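Local coordinates for protein cyclic UMP-AMP synthase (Rhodothermus marinus SG0.5JP17-172, PDB 6E0K) that joins UTP and ATP into the second messenger 3',3'-cUAMP, the alarm signal of a CBASS system that protects bacteria against phage, at residues T17-K22 and T124-D129. Sequence-based numbering, arbitrary orientation.
Sequences TTTAKK and TYLPAD
Between the first turn of helix 18-32 and the residues 124-126 that lead into strand 127-138, the best-defined interaction is a CH-pi contact. K22 CB sits over one face of the Y125 ring, 3.5 Å from its centroid and only 7° off the ring normal. Bends at chi2 (-56°) and chi3 (-69°) make the lysine chain follow the ring toward its hydroxyl: K22 CE comes within 3.8 Å of Y125 OH, while the ammonium group travels on to a long, weak ion pair with E25.

Apolar packing adds a second layer of contacts, and T19 O also abuts Y125 CB. T19 keeps OG1 beside the backbone N, which leaves its methyl anti to that N and pointing into the corner between two residues, with T19 CG2 3.7 Å from L126 CG and 3.8 Å from Y125 CB. T19 and L126 cross at about a right angle, and L126 CD1 reaches past the threonine to end 3.9 Å from A20 N. On the side of the helix nearer strand 61-68, A20 CB and L126 CD1 approach more loosely, at 4.4 Å; both residues also touch V61 and Y49.

No hydrogen bond joins the two segments directly. T23, one residue further along the helix, bridges them instead: its OG1 bonds to both T19 O and L126 N. The buried area is a modest 267 Å². Here the helix start is packed against the entrance to a central strand of the nucleotidyltransferase sheet, whose D129 forms, with D60 and D62, the Mg(2+) site of this cGAS/DncV-like fold.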
# COMPACT_ATOMS: atom_id res chain seq x y z
N THR A 17 -5.55 12.02 10.43
CA THR A 17 -4.27 11.98 9.72
C THR A 17 -3.30 13.07 10.15
O THR A 17 -2.19 13.12 9.59
CB THR A 17 -4.48 12.11 8.20
OG1 THR A 17 -5.04 13.39 7.89
CG2 THR A 17 -5.39 11.00 7.68
N THR A 18 -3.66 13.94 11.09
CA THR A 18 -2.79 15.06 11.45
C THR A 18 -1.45 14.57 11.98
O THR A 18 -0.39 15.08 11.60
CB THR A 18 -3.50 15.94 12.48
OG1 THR A 18 -4.73 16.43 11.93
CG2 THR A 18 -2.61 17.12 12.89
N THR A 19 -1.48 13.59 12.88
CA THR A 19 -0.24 13.13 13.48
C THR A 19 0.62 12.37 12.47
O THR A 19 1.86 12.48 12.50
CB THR A 19 -0.57 12.28 14.72
OG1 THR A 19 -1.41 13.05 15.60
CG2 THR A 19 0.67 11.88 15.47
N ALA A 20 -0.01 11.64 11.54
CA ALA A 20 0.75 10.97 10.48
C ALA A 20 1.42 11.97 9.56
O ALA A 20 2.59 11.80 9.18
CB ALA A 20 -0.18 10.04 9.69
N LYS A 21 0.72 13.05 9.21
CA LYS A 21 1.33 14.08 8.38
C LYS A 21 2.52 14.73 9.08
O LYS A 21 3.55 14.97 8.46
CB LYS A 21 0.28 15.13 7.99
CG LYS A 21 -0.63 14.63 6.85
CD LYS A 21 -1.76 15.61 6.53
CE LYS A 21 -2.65 15.05 5.43
NZ LYS A 21 -3.90 15.85 5.25
N LYS A 22 2.41 14.98 10.39
CA LYS A 22 3.53 15.55 11.12
C LYS A 22 4.69 14.58 11.22
O LYS A 22 5.85 15.01 11.26
CB LYS A 22 3.11 15.98 12.52
CG LYS A 22 2.03 17.03 12.56
CD LYS A 22 2.44 18.25 11.80
CE LYS A 22 3.55 18.98 12.51
NZ LYS A 22 3.55 20.41 12.10
N THR A 124 8.61 12.06 17.52
CA THR A 124 7.77 12.65 18.57
C THR A 124 6.29 12.64 18.22
O THR A 124 5.48 13.12 19.02
CB THR A 124 8.19 14.09 18.84
OG1 THR A 124 8.06 14.83 17.62
CG2 THR A 124 9.63 14.13 19.32
N TYR A 125 5.93 12.12 17.04
CA TYR A 125 4.55 12.00 16.63
C TYR A 125 4.21 10.52 16.64
O TYR A 125 3.94 9.96 17.72
CB TYR A 125 4.36 12.70 15.28
CG TYR A 125 4.66 14.18 15.37
CD1 TYR A 125 3.73 15.04 15.94
CD2 TYR A 125 5.86 14.71 14.91
CE1 TYR A 125 3.98 16.40 16.05
CE2 TYR A 125 6.13 16.07 15.02
CZ TYR A 125 5.17 16.90 15.59
OH TYR A 125 5.40 18.26 15.70
N LEU A 126 4.22 9.84 15.50
CA LEU A 126 4.03 8.40 15.42
C LEU A 126 5.31 7.68 15.03
O LEU A 126 6.24 8.29 14.49
CB LEU A 126 2.94 8.05 14.40
CG LEU A 126 1.54 8.37 14.90
CD1 LEU A 126 0.58 8.44 13.73
CD2 LEU A 126 1.08 7.32 15.91
N PRO A 127 5.39 6.38 15.26
CA PRO A 127 6.50 5.61 14.72
C PRO A 127 6.41 5.57 13.21
O PRO A 127 5.32 5.51 12.63
CB PRO A 127 6.31 4.21 15.33
CG PRO A 127 5.35 4.40 16.46
CD PRO A 127 4.46 5.54 16.04
N ALA A 128 7.57 5.61 12.57
CA ALA A 128 7.68 5.59 11.12
C ALA A 128 8.38 4.32 10.69
O ALA A 128 9.37 3.90 11.29
CB ALA A 128 8.43 6.82 10.61
N ASP A 129 7.85 3.69 9.66
CA ASP A 129 8.48 2.56 9.01
C ASP A 129 9.01 3.09 7.68
O ASP A 129 8.22 3.39 6.78
CB ASP A 129 7.48 1.42 8.81
CG ASP A 129 8.15 0.12 8.45
OD1 ASP A 129 9.11 -0.27 9.14
OD2 ASP A 129 7.69 -0.52 7.48